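Local coordinates for 3-oxoacyl-[acyl-carrier-protein] synthase 3 (Micrococcus luteus NCTC 2665, PDB 4EWP) that probably catalyses the first condensation of fatty acid synthesis, joining acetyl-CoA to malonyl-ACP to give 3-oxobutanoyl-ACP, at residues R15-G20 against A174-A179; A86-T91 against P115-S120; I200-S205 against P234-D239; A247-A252 against I282-K287; E267-F272 against L289-S294. All coordinates share one frame; numbering follows the deposited sequence.

Contact 1 of 5, residues R15-G20 against A174-A179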
# COMPACT_ATOMS: atom_id res chain seq x y z
N ARG A 15 -15.61 1.97 15.42
CA ARG A 15 -16.22 0.65 15.54
C ARG A 15 -16.46 0.03 14.18
O ARG A 15 -16.71 0.74 13.20
CB ARG A 15 -17.51 0.74 16.37
CG ARG A 15 -18.78 0.22 15.72
CD ARG A 15 -19.96 0.30 16.71
NE ARG A 15 -21.22 -0.20 16.15
CZ ARG A 15 -22.23 0.58 15.73
NH1 ARG A 15 -22.14 1.90 15.83
NH2 ARG A 15 -23.33 0.02 15.22
N ILE A 16 -16.34 -1.29 14.12
CA ILE A 16 -16.63 -2.03 12.90
C ILE A 16 -18.14 -2.18 12.84
O ILE A 16 -18.74 -2.80 13.73
CB ILE A 16 -15.95 -3.42 12.91
CG1 ILE A 16 -14.42 -3.26 12.86
CG2 ILE A 16 -16.47 -4.29 11.76
CD1 ILE A 16 -13.63 -4.54 13.04
N VAL A 17 -18.78 -1.60 11.83
CA VAL A 17 -20.24 -1.62 11.78
C VAL A 17 -20.83 -2.67 10.84
O VAL A 17 -22.05 -2.79 10.74
CB VAL A 17 -20.83 -0.24 11.46
CG1 VAL A 17 -20.48 0.73 12.56
CG2 VAL A 17 -20.32 0.27 10.10
N ALA A 18 -19.96 -3.43 10.17
CA ALA A 18 -20.43 -4.48 9.27
C ALA A 18 -19.28 -5.28 8.70
O ALA A 18 -18.13 -4.81 8.68
CB ALA A 18 -21.26 -3.90 8.15
N VAL A 19 -19.59 -6.49 8.25
CA VAL A 19 -18.61 -7.32 7.57
C VAL A 19 -19.22 -7.95 6.32
O VAL A 19 -20.40 -8.33 6.31
CB VAL A 19 -18.00 -8.39 8.51
CG1 VAL A 19 -19.09 -9.24 9.15
CG2 VAL A 19 -16.99 -9.25 7.76
N GLY A 20 -18.43 -8.04 5.27
CA GLY A 20 -18.88 -8.56 4.00
C GLY A 20 -17.88 -9.58 3.49
O GLY A 20 -16.73 -9.58 3.90
N ALA A 174 -14.50 -7.98 3.72
CA ALA A 174 -14.56 -6.52 3.86
C ALA A 174 -15.18 -6.07 5.16
O ALA A 174 -16.10 -6.68 5.67
CB ALA A 174 -15.30 -5.90 2.67
N VAL A 175 -14.69 -4.96 5.68
CA VAL A 175 -15.19 -4.43 6.93
C VAL A 175 -15.40 -2.92 6.77
O VAL A 175 -14.70 -2.26 5.99
CB VAL A 175 -14.19 -4.80 8.03
CG1 VAL A 175 -13.69 -3.59 8.78
CG2 VAL A 175 -14.73 -5.94 8.91
N ILE A 176 -16.39 -2.37 7.46
CA ILE A 176 -16.55 -0.92 7.48
C ILE A 176 -16.33 -0.34 8.88
O ILE A 176 -16.99 -0.72 9.84
CB ILE A 176 -17.92 -0.46 6.93
CG1 ILE A 176 -18.08 -0.89 5.47
CG2 ILE A 176 -18.04 1.07 7.04
CD1 ILE A 176 -19.46 -0.63 4.91
N VAL A 177 -15.37 0.58 8.99
CA VAL A 177 -15.06 1.17 10.28
C VAL A 177 -15.69 2.55 10.35
O VAL A 177 -15.48 3.39 9.46
CB VAL A 177 -13.55 1.28 10.47
CG1 VAL A 177 -13.23 1.93 11.82
CG2 VAL A 177 -12.90 -0.09 10.32
N ALA A 178 -16.45 2.80 11.41
CA ALA A 178 -17.15 4.07 11.53
C ALA A 178 -16.89 4.80 12.84
O ALA A 178 -16.59 4.19 13.89
CB ALA A 178 -18.66 3.84 11.34
N ALA A 179 -17.03 6.13 12.79
CA ALA A 179 -17.05 6.92 14.01
C ALA A 179 -18.07 6.35 15.00
O ALA A 179 -19.14 5.87 14.61
CB ALA A 179 -17.38 8.39 13.70

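Contact 2 of 5, residues A86-T91 against P115-S120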
# COMPACT_ATOMS: atom_id res chain seq x y z
N ALA A 86 -13.19 6.87 2.75
CA ALA A 86 -11.90 6.27 2.39
C ALA A 86 -12.05 4.80 2.05
O ALA A 86 -12.94 4.12 2.58
CB ALA A 86 -10.90 6.44 3.52
N VAL A 87 -11.19 4.30 1.17
CA VAL A 87 -11.24 2.93 0.71
C VAL A 87 -9.84 2.37 0.82
O VAL A 87 -8.93 2.88 0.17
CB VAL A 87 -11.69 2.83 -0.77
CG1 VAL A 87 -11.59 1.41 -1.26
CG2 VAL A 87 -13.11 3.36 -0.96
N ILE A 88 -9.65 1.35 1.65
CA ILE A 88 -8.33 0.75 1.83
C ILE A 88 -8.39 -0.69 1.36
O ILE A 88 -9.19 -1.49 1.85
CB ILE A 88 -7.86 0.77 3.30
CG1 ILE A 88 -7.87 2.20 3.85
CG2 ILE A 88 -6.48 0.17 3.43
CD1 ILE A 88 -7.46 2.29 5.30
N VAL A 89 -7.55 -1.02 0.39
CA VAL A 89 -7.55 -2.38 -0.14
C VAL A 89 -6.21 -3.03 0.18
O VAL A 89 -5.15 -2.57 -0.24
CB VAL A 89 -7.80 -2.42 -1.65
CG1 VAL A 89 -7.47 -3.80 -2.19
CG2 VAL A 89 -9.23 -2.00 -1.96
N SER A 90 -6.27 -4.11 0.94
CA SER A 90 -5.06 -4.78 1.34
C SER A 90 -4.88 -6.04 0.51
O SER A 90 -5.62 -7.00 0.68
CB SER A 90 -5.11 -5.08 2.82
OG SER A 90 -4.09 -5.99 3.14
N THR A 91 -3.90 -6.02 -0.40
CA THR A 91 -3.70 -7.11 -1.34
C THR A 91 -2.27 -7.09 -1.88
O THR A 91 -1.66 -6.02 -1.97
CB THR A 91 -4.64 -6.97 -2.55
OG1 THR A 91 -4.44 -8.07 -3.45
CG2 THR A 91 -4.35 -5.70 -3.31
N PRO A 115 -10.83 9.05 -1.25
CA PRO A 115 -9.44 8.60 -1.43
C PRO A 115 -9.40 7.07 -1.36
O PRO A 115 -10.17 6.45 -0.63
CB PRO A 115 -8.71 9.22 -0.22
CG PRO A 115 -9.81 9.46 0.80
CD PRO A 115 -11.01 9.84 -0.02
N ALA A 116 -8.50 6.47 -2.12
CA ALA A 116 -8.49 5.04 -2.31
C ALA A 116 -7.06 4.64 -2.53
O ALA A 116 -6.39 5.20 -3.41
CB ALA A 116 -9.33 4.69 -3.54
N TYR A 117 -6.56 3.68 -1.75
CA TYR A 117 -5.20 3.18 -1.95
C TYR A 117 -5.07 1.71 -1.56
O TYR A 117 -5.86 1.22 -0.75
CB TYR A 117 -4.18 4.01 -1.16
CG TYR A 117 -4.34 4.01 0.36
CD1 TYR A 117 -3.57 3.19 1.17
CD2 TYR A 117 -5.24 4.88 0.98
CE1 TYR A 117 -3.71 3.22 2.57
CE2 TYR A 117 -5.37 4.91 2.35
CZ TYR A 117 -4.61 4.10 3.14
OH TYR A 117 -4.76 4.16 4.50
N ASP A 118 -4.09 1.03 -2.14
CA ASP A 118 -3.77 -0.35 -1.76
C ASP A 118 -2.66 -0.31 -0.73
O ASP A 118 -1.84 0.62 -0.73
CB ASP A 118 -3.28 -1.18 -2.95
CG ASP A 118 -4.34 -1.38 -4.03
OD1 ASP A 118 -5.51 -0.98 -3.84
OD2 ASP A 118 -3.98 -1.96 -5.08
N VAL A 119 -2.62 -1.33 0.13
CA VAL A 119 -1.62 -1.47 1.17
C VAL A 119 -0.91 -2.81 0.98
O VAL A 119 -1.52 -3.79 0.56
CB VAL A 119 -2.29 -1.46 2.56
CG1 VAL A 119 -1.47 -2.22 3.57
CG2 VAL A 119 -2.54 -0.04 3.02
N SER A 120 0.39 -2.84 1.26
CA SER A 120 1.14 -4.09 1.18
C SER A 120 1.63 -4.48 2.57
O SER A 120 2.63 -3.93 3.07
CB SER A 120 2.34 -3.96 0.23
OG SER A 120 3.03 -5.20 0.11
O HOH W 1 -1.51 -6.34 2.18

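Contact 3 of 5, residues I200-S205 against P234-D239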
# COMPACT_ATOMS: atom_id res chain seq x y z
N ILE A 200 9.05 -15.72 4.34
CA ILE A 200 7.97 -15.95 3.40
C ILE A 200 8.23 -14.92 2.29
O ILE A 200 8.29 -13.73 2.57
CB ILE A 200 6.60 -15.64 4.04
CG1 ILE A 200 6.41 -16.44 5.32
CG2 ILE A 200 5.47 -15.91 3.07
CD1 ILE A 200 5.16 -16.00 6.10
N SER A 201 8.39 -15.38 1.06
CA SER A 201 8.81 -14.49 -0.01
C SER A 201 8.56 -15.11 -1.37
O SER A 201 8.16 -16.27 -1.45
CB SER A 201 10.30 -14.16 0.13
OG SER A 201 11.09 -15.33 -0.03
N MET A 202 8.80 -14.35 -2.44
CA MET A 202 8.67 -14.87 -3.80
C MET A 202 9.96 -15.57 -4.17
O MET A 202 11.00 -15.30 -3.57
CB MET A 202 8.39 -13.73 -4.78
CG MET A 202 7.22 -12.83 -4.41
SD MET A 202 5.65 -13.73 -4.41
CE MET A 202 5.45 -14.10 -6.14
N THR A 203 9.92 -16.45 -5.16
CA THR A 203 11.10 -17.19 -5.61
C THR A 203 12.21 -16.29 -6.14
O THR A 203 13.40 -16.61 -6.01
CB THR A 203 10.75 -18.23 -6.71
OG1 THR A 203 9.89 -17.63 -7.67
CG2 THR A 203 10.06 -19.45 -6.10
N HIS A 204 11.82 -15.19 -6.77
CA HIS A 204 12.78 -14.20 -7.25
C HIS A 204 12.13 -12.92 -7.74
O HIS A 204 10.93 -12.87 -8.01
CB HIS A 204 13.67 -14.77 -8.35
CG HIS A 204 12.92 -15.57 -9.37
ND1 HIS A 204 12.96 -16.95 -9.41
CD2 HIS A 204 12.10 -15.19 -10.37
CE1 HIS A 204 12.20 -17.38 -10.40
NE2 HIS A 204 11.66 -16.33 -11.00
N SER A 205 12.95 -11.88 -7.86
CA SER A 205 12.51 -10.56 -8.28
C SER A 205 11.87 -10.54 -9.68
O SER A 205 12.26 -11.30 -10.58
CB SER A 205 13.70 -9.61 -8.26
OG SER A 205 13.42 -8.45 -9.00
N PRO A 234 7.49 -15.35 -10.92
CA PRO A 234 7.77 -15.47 -9.49
C PRO A 234 6.58 -16.05 -8.75
O PRO A 234 5.43 -15.69 -9.03
CB PRO A 234 7.98 -14.02 -9.04
CG PRO A 234 8.31 -13.27 -10.27
CD PRO A 234 7.53 -13.95 -11.38
N THR A 235 6.85 -16.95 -7.80
CA THR A 235 5.79 -17.56 -7.02
C THR A 235 6.14 -17.55 -5.54
O THR A 235 7.30 -17.42 -5.18
CB THR A 235 5.50 -18.99 -7.46
OG1 THR A 235 6.71 -19.76 -7.40
CG2 THR A 235 4.97 -19.00 -8.87
N LEU A 236 5.13 -17.71 -4.71
CA LEU A 236 5.27 -17.66 -3.26
C LEU A 236 5.97 -18.90 -2.71
O LEU A 236 5.83 -20.01 -3.23
CB LEU A 236 3.87 -17.50 -2.65
CG LEU A 236 3.59 -16.51 -1.52
CD1 LEU A 236 4.34 -15.23 -1.71
CD2 LEU A 236 2.09 -16.24 -1.46
N ARG A 237 6.75 -18.71 -1.66
CA ARG A 237 7.47 -19.80 -1.03
C ARG A 237 7.61 -19.47 0.45
O ARG A 237 7.48 -18.30 0.84
CB ARG A 237 8.84 -19.98 -1.72
CG ARG A 237 10.05 -20.06 -0.81
CD ARG A 237 10.56 -18.69 -0.38
NE ARG A 237 10.86 -18.64 1.05
CZ ARG A 237 11.85 -19.30 1.64
NH1 ARG A 237 12.67 -20.06 0.92
NH2 ARG A 237 12.04 -19.19 2.94
N GLN A 238 7.82 -20.47 1.29
CA GLN A 238 8.07 -20.20 2.70
C GLN A 238 8.95 -21.24 3.37
O GLN A 238 8.98 -22.41 2.98
CB GLN A 238 6.75 -20.08 3.46
CG GLN A 238 6.09 -21.43 3.74
CD GLN A 238 4.88 -21.32 4.64
OE1 GLN A 238 4.63 -20.28 5.24
NE2 GLN A 238 4.12 -22.40 4.73
N ASP A 239 9.66 -20.80 4.40
CA ASP A 239 10.29 -21.71 5.34
C ASP A 239 9.22 -22.15 6.35
O ASP A 239 8.97 -21.46 7.35
CB ASP A 239 11.43 -20.98 6.05
CG ASP A 239 12.07 -21.82 7.13
OD1 ASP A 239 11.52 -22.89 7.42
OD2 ASP A 239 13.10 -21.40 7.70
O HOH W 2 8.59 -19.01 -9.49

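Contact 4 of 5, residues A247-A252 against I282-K287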
# COMPACT_ATOMS: atom_id res chain seq x y z
N ALA A 247 4.77 -17.94 14.19
CA ALA A 247 3.32 -17.78 14.16
C ALA A 247 2.64 -18.07 15.49
O ALA A 247 1.65 -17.42 15.85
CB ALA A 247 2.72 -18.67 13.08
N VAL A 248 3.14 -19.08 16.19
CA VAL A 248 2.53 -19.53 17.43
C VAL A 248 3.14 -18.86 18.66
O VAL A 248 2.44 -18.18 19.40
CB VAL A 248 2.67 -21.07 17.60
CG1 VAL A 248 2.18 -21.50 18.97
CG2 VAL A 248 1.90 -21.79 16.50
N TRP A 249 4.45 -19.03 18.86
CA TRP A 249 5.10 -18.61 20.10
C TRP A 249 5.44 -17.13 20.14
O TRP A 249 5.52 -16.54 21.22
CB TRP A 249 6.34 -19.47 20.33
CG TRP A 249 6.05 -20.91 20.05
CD1 TRP A 249 6.44 -21.62 18.95
CD2 TRP A 249 5.26 -21.79 20.83
NE1 TRP A 249 5.96 -22.90 19.01
CE2 TRP A 249 5.22 -23.03 20.16
CE3 TRP A 249 4.58 -21.66 22.04
CZ2 TRP A 249 4.53 -24.13 20.66
CZ3 TRP A 249 3.90 -22.75 22.54
CH2 TRP A 249 3.88 -23.97 21.85
N SER A 250 5.62 -16.50 18.98
CA SER A 250 5.84 -15.06 18.94
C SER A 250 4.51 -14.29 18.93
O SER A 250 4.32 -13.35 19.69
CB SER A 250 6.71 -14.68 17.75
OG SER A 250 8.06 -14.96 18.03
N MET A 251 3.60 -14.70 18.06
CA MET A 251 2.31 -14.07 17.97
C MET A 251 1.49 -14.24 19.25
O MET A 251 0.65 -13.40 19.56
CB MET A 251 1.54 -14.57 16.75
CG MET A 251 2.19 -14.13 15.43
SD MET A 251 2.38 -12.34 15.22
CE MET A 251 4.05 -12.03 15.78
N ALA A 252 1.74 -15.29 20.02
CA ALA A 252 1.00 -15.44 21.26
C ALA A 252 1.33 -14.27 22.19
O ALA A 252 0.48 -13.80 22.93
CB ALA A 252 1.28 -16.77 21.92
N ILE A 282 -3.45 -22.53 14.32
CA ILE A 282 -4.64 -22.08 15.02
C ILE A 282 -4.83 -22.81 16.36
O ILE A 282 -5.02 -22.16 17.40
CB ILE A 282 -5.91 -22.26 14.17
CG1 ILE A 282 -5.84 -21.44 12.89
CG2 ILE A 282 -7.16 -21.86 14.97
CD1 ILE A 282 -7.03 -21.68 11.96
N ASP A 283 -4.78 -24.14 16.34
CA ASP A 283 -4.94 -24.92 17.57
C ASP A 283 -3.92 -24.56 18.65
O ASP A 283 -4.28 -24.29 19.79
CB ASP A 283 -4.85 -26.42 17.28
CG ASP A 283 -5.96 -26.92 16.39
OD1 ASP A 283 -6.93 -26.17 16.19
OD2 ASP A 283 -5.87 -28.07 15.90
N GLU A 284 -2.64 -24.57 18.28
CA GLU A 284 -1.56 -24.35 19.23
C GLU A 284 -1.66 -22.94 19.81
O GLU A 284 -1.42 -22.71 21.00
CB GLU A 284 -0.21 -24.58 18.56
CG GLU A 284 0.94 -24.79 19.51
CD GLU A 284 0.65 -25.84 20.56
OE1 GLU A 284 0.42 -27.01 20.19
OE2 GLU A 284 0.66 -25.49 21.76
N PHE A 285 -2.04 -22.00 18.94
CA PHE A 285 -2.29 -20.62 19.31
C PHE A 285 -3.41 -20.51 20.37
O PHE A 285 -3.22 -19.94 21.44
CB PHE A 285 -2.67 -19.85 18.03
CG PHE A 285 -2.35 -18.40 18.06
CD1 PHE A 285 -2.14 -17.71 16.88
CD2 PHE A 285 -2.27 -17.71 19.26
CE1 PHE A 285 -1.85 -16.35 16.88
CE2 PHE A 285 -1.98 -16.35 19.28
CZ PHE A 285 -1.77 -15.67 18.09
N ALA A 286 -4.56 -21.08 20.06
CA ALA A 286 -5.68 -21.09 21.00
C ALA A 286 -5.29 -21.69 22.34
O ALA A 286 -5.70 -21.20 23.39
CB ALA A 286 -6.88 -21.85 20.40
N LYS A 287 -4.50 -22.76 22.32
CA LYS A 287 -4.08 -23.39 23.57
C LYS A 287 -3.20 -22.43 24.37
O LYS A 287 -3.29 -22.35 25.60
CB LYS A 287 -3.31 -24.68 23.27
CG LYS A 287 -2.65 -25.31 24.49
CD LYS A 287 -1.95 -26.63 24.14
CE LYS A 287 -1.08 -27.13 25.30
NZ LYS A 287 -0.51 -28.49 25.05

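Contact 5 of 5, residues E267-F272 against L289-S294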
# COMPACT_ATOMS: atom_id res chain seq x y z
N GLU A 267 -11.38 -14.48 29.14
CA GLU A 267 -12.74 -14.74 29.62
C GLU A 267 -13.76 -13.74 29.09
O GLU A 267 -14.95 -14.04 29.02
CB GLU A 267 -12.76 -14.71 31.16
CG GLU A 267 -12.07 -15.89 31.83
CD GLU A 267 -10.55 -15.98 31.57
OE1 GLU A 267 -9.96 -15.10 30.90
OE2 GLU A 267 -9.92 -16.94 32.06
N ASP A 268 -13.29 -12.54 28.74
CA ASP A 268 -14.15 -11.49 28.19
C ASP A 268 -14.40 -11.64 26.68
O ASP A 268 -15.26 -10.96 26.11
CB ASP A 268 -13.53 -10.11 28.47
CG ASP A 268 -13.41 -9.82 29.95
OD1 ASP A 268 -14.38 -10.14 30.68
OD2 ASP A 268 -12.36 -9.28 30.38
N LEU A 269 -13.63 -12.51 26.03
CA LEU A 269 -13.76 -12.72 24.58
C LEU A 269 -14.97 -13.58 24.23
O LEU A 269 -15.26 -14.56 24.91
CB LEU A 269 -12.49 -13.38 24.01
CG LEU A 269 -11.19 -12.57 24.06
CD1 LEU A 269 -9.99 -13.37 23.53
CD2 LEU A 269 -11.35 -11.27 23.26
N ALA A 270 -15.68 -13.22 23.17
CA ALA A 270 -16.69 -14.10 22.60
C ALA A 270 -16.08 -14.94 21.49
O ALA A 270 -16.59 -16.00 21.15
CB ALA A 270 -17.85 -13.30 22.06
N ALA A 271 -14.97 -14.47 20.93
CA ALA A 271 -14.36 -15.18 19.82
C ALA A 271 -12.88 -14.87 19.68
O ALA A 271 -12.40 -13.81 20.08
CB ALA A 271 -15.09 -14.87 18.51
N PHE A 272 -12.16 -15.82 19.08
CA PHE A 272 -10.76 -15.67 18.76
C PHE A 272 -10.63 -15.91 17.27
O PHE A 272 -10.93 -17.00 16.78
CB PHE A 272 -9.91 -16.67 19.55
CG PHE A 272 -8.47 -16.73 19.12
CD1 PHE A 272 -7.75 -15.57 18.91
CD2 PHE A 272 -7.84 -17.96 18.92
CE1 PHE A 272 -6.41 -15.62 18.50
CE2 PHE A 272 -6.52 -18.02 18.52
CZ PHE A 272 -5.80 -16.84 18.31
N LEU A 289 -3.18 -19.22 24.48
CA LEU A 289 -3.96 -18.12 25.05
C LEU A 289 -4.85 -18.52 26.22
O LEU A 289 -5.54 -17.67 26.79
CB LEU A 289 -4.81 -17.46 23.98
CG LEU A 289 -4.01 -16.73 22.91
CD1 LEU A 289 -4.93 -15.99 21.95
CD2 LEU A 289 -3.03 -15.78 23.57
N LYS A 290 -4.84 -19.80 26.57
CA LYS A 290 -5.62 -20.32 27.68
C LYS A 290 -7.09 -19.92 27.63
O LYS A 290 -7.66 -19.52 28.65
CB LYS A 290 -5.02 -19.84 29.01
CG LYS A 290 -3.64 -20.40 29.31
CD LYS A 290 -3.11 -19.85 30.63
CE LYS A 290 -1.76 -20.46 30.99
NZ LYS A 290 -1.88 -21.89 31.42
N LEU A 291 -7.72 -20.05 26.46
CA LEU A 291 -9.10 -19.60 26.29
C LEU A 291 -10.06 -20.53 27.01
O LEU A 291 -9.83 -21.74 27.05
CB LEU A 291 -9.46 -19.58 24.81
CG LEU A 291 -8.60 -18.77 23.85
CD1 LEU A 291 -9.13 -18.94 22.44
CD2 LEU A 291 -8.58 -17.30 24.24
N PRO A 292 -11.14 -19.99 27.57
CA PRO A 292 -12.18 -20.88 28.09
C PRO A 292 -12.91 -21.51 26.92
O PRO A 292 -12.78 -21.05 25.79
CB PRO A 292 -13.13 -19.94 28.85
CG PRO A 292 -12.46 -18.61 28.90
CD PRO A 292 -11.49 -18.57 27.76
N GLU A 293 -13.68 -22.55 27.22
CA GLU A 293 -14.38 -23.36 26.24
C GLU A 293 -15.44 -22.55 25.53
O GLU A 293 -15.85 -22.87 24.41
CB GLU A 293 -15.03 -24.55 26.94
CG GLU A 293 -15.98 -25.36 26.08
CD GLU A 293 -15.48 -26.77 25.82
OE1 GLU A 293 -16.25 -27.73 26.07
OE2 GLU A 293 -14.32 -26.92 25.37
N SER A 294 -15.89 -21.49 26.19
CA SER A 294 -16.93 -20.62 25.66
C SER A 294 -16.46 -19.71 24.51
O SER A 294 -17.28 -19.21 23.74
CB SER A 294 -17.53 -19.78 26.79
OG SER A 294 -16.57 -18.94 27.40
O HOH W 3 -7.35 -17.54 30.99

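Contact 1 of 5, residues R15-G20 against A174-A179
Arg15 pairs with Ala178, and Gly20 with Ala174, where two antiparallel strands adjoin in the N-terminal five-stranded sheet of the thiolase fold, strand 13-22 forming its edge within the chain. Ala178 N donates to Arg15 O at 2.7 Å, almost straight at 171°, whereas the return bond from Arg15 N to Ala178 O is weak. At the other end the bonds run both ways: Gly20 N reaches Ala174 O at 2.7 Å, and Ala174 N reaches Gly20 O from above the carbonyl plane. Between them strand 13-22 bulges at Val17, where the backbone leaves the extended form (psi -1°), so that the register slips by one residue. Val17 N points nearly along the C=O axis of Ile176 O, at 2.8 Å, while Ile176 N turns to Ala18 O at 3.2 Å.

Branched residues, which favour extended backbone, fill one face. Ile16 holds CG2 anti to its backbone N and touches Val175 CG2 at 3.7 Å, the two side chains crossing at about a right angle; Tyr126 of helix 125-138 packs on both. An alanine in place of Val175 would probably open a gap beside Ile16 CG2. Near the bulge, Val17 CG1 meets Ala178 CB at 3.8 Å and also lies over a face of the Arg15 guanidinium. The amides facing across the pair are thus bonded within it, while Val175 and Val177 bond backbone groups of Val147 and Val145 on strand 144-152; the side chains add apolar contacts.

Contact 2 of 5, residues A86-T91 against P115-S120
Val87 and Ala116, Ile88 and Tyr117, Val89 and Asp118, and Ser90 and Val119 face each other in the parallel strands of a beta-alpha-beta unit whose crossover helix is 101-108. Backbone bonds alternate between the strands in the parallel manner: Val87 N to Pro115 O, Tyr117 N to Val87 O, Val89 N to Tyr117 O at 3.0 Å and 172°, and Val119 N to Val89 O at 2.8 Å. A weak bond from Thr91 N to Val119 O follows.

Apolar contacts fill one face. Ile88 and Tyr117 run alongside each other, with Ile88 CG1 3.8 Å from Tyr117 CZ; the tyrosine hydroxyl bonds Gln132 OE1. Ile88 CG2 meets Val119 CG2 at 4.0 Å.

The other face brings in charge. Asp118 OD1 lies 3.5 Å from Val89 CB, but its carboxylate is spent on Ala101 N and Ala102 N at the start of helix 101-108, where a negative charge would probably be favoured by the helix dipole. Asp118 and Ser120 also pair with a strand of the second subunit, which carries the sheet across the dimer interface.

Where the strands end, one water bridges them, 2.8 Å from Ser90 OG and donating to Val119 O at 3.0 Å.

Contact 3 of 5, residues I200-S205 against P234-D239
Met202 and Leu236 cross obliquely within a two-stranded antiparallel ribbon formed by 200-202 and 236-238. The Met202 chain bends at both chi2 (-64°) and chi3 (-68°), which curls the thioether back over the partner strand: SD comes within 3.4 Å of Leu236 CD1, and CE lies 3.3 Å from Pro234 O. A flexible, unbranched methionine suits this path. Thr98 of the second subunit packs on both Met202 and Leu236, so the ribbon takes part in the dimer contact.

At the other end of the same face Ile200 and Gln238 project together from the ribbon, Ile200 CG1 4.1 Å from Gln238 CB. The extended Gln238 chain carries its amide away to Ser163 O. Ile200 lies near Cys123, the predicted active-site cysteine.

On the opposite face Ser201 is small enough to leave room for Arg237, whose CD passes 3.4 Å from Ser201 OG before the guanidinium bonds Thr199 O through NH2. Beneath them Ser201 and Arg237 form a hydrogen-bonded pair, and just past the paired strands Thr203 N bonds Thr235 O at 2.8 Å.

Beyond this the chains stay close. The Pro234 ring presses CB against His204 O, at 3.3 Å, while His204 NE2 bonds Leu232 O. Thr203 OG1 lies above one face of the His204 ring, offset toward its rim, and a water links that hydroxyl, at 2.6 Å, to Thr235 OG1 at 2.9 Å.

Contact 4 of 5, residues A247-A252 against I282-K287
Phe285 of helix 279-288 packs against Ala247, Met251 and Ala252 of helix 240-262 where the two helices run side by side. This is a helix-helix contact on the C-terminal half of the thiolase fold, with local axes 9.0 Å apart and inclined at 35°. No hydrogen bond joins the segments.

Phe285 gives up the most surface. Its CG stands anti to the backbone N (chi1 -153°), and the ring reaches over the neighbouring helix so that CZ lies 3.7 Å from Met251 CB and CE2 3.7 Å from Ala252 CA. The small Ala252 lets the ring come close to the backbone. Ile334 and Phe336 of strand 330-337 also pack on the ring.

Glu284 shows two characters. Its apolar CB and CG lie on Val248, CG also meets Trp249 CZ2, and the chain then bends at chi2. OE2 comes 3.6 Å from Trp249 CH2, with carboxylate and indole planes 27° apart. OE1 forms a salt bridge with Arg280, the last residue of the predicted ACP-binding region.

Val248 touches both neighbours: its CG1 sits over a face of the Trp249 ring, 3.5 Å above the plane, and meets Glu284 CG at 3.6 Å.

Contact 5 of 5, residues E267-F272 against L289-S294
Phe272 receives Leu289 on a face of its ring and Leu291 beside its CB, where the loop after helix 279-288 folds back along strand 269-274. The CB of Phe272 points toward the loop, and CG stands anti to the backbone N (chi1 171°). Leu289 CD1 sits 4.0 Å from the ring centroid of Phe272, only 21° off the normal, a CH-pi contact, and the two side chains cross at about a right angle. Leu291 takes another approach: its CG lies anti to the carbonyl carbon, and the extended chain beyond brings CD1 to 3.8 Å from Phe272 CB. The second methyl of Leu291, CD2, meets Leu269 CD1 at 4.2 Å, so one branched residue serves two partners. An alanine at Phe272 would probably leave Leu289 CD1 without its aromatic mate and open a gap between it and Leu291 CD1.

The loop can make this turn because Lys290 has positive phi, closing helix 279-288 with a Schellman motif. Farther out Pro292, a rigid ring, sets CG 3.9 Å from Glu267 CA. The carboxylate of Glu267 ends near the loop, where a water donates both to its OE2, at 2.8 Å, and to Lys290 O, at 3.1 Å. With no direct hydrogen bond between the segments, aliphatic and aromatic contact joins them inside, while on the solvent-exposed side a carboxylate reaches the loop through water.

Overall arrangement
Contacts 1 and 2 belong to the same N-terminal sheet, their centres 15 Å apart, and contact 2 carries that sheet toward the second subunit, which contact 3 also touches. Contacts 4 and 5 lie in the C-terminal half with centres 14 Å apart; they meet where the Phe285 and Phe272 rings pack edge to face. Strand 236-238 of contact 3 leads directly into helix 240-262 of contact 4. Several contacts come near the predicted catalytic residues: the side chain of Ile200 is about 6 Å from that of Cys123, Ser90 about 8 Å from it, Gln238 about 7 Å from Asn306, and Ala247 about 7 Å from His275. Contact 1 lies away from these sites.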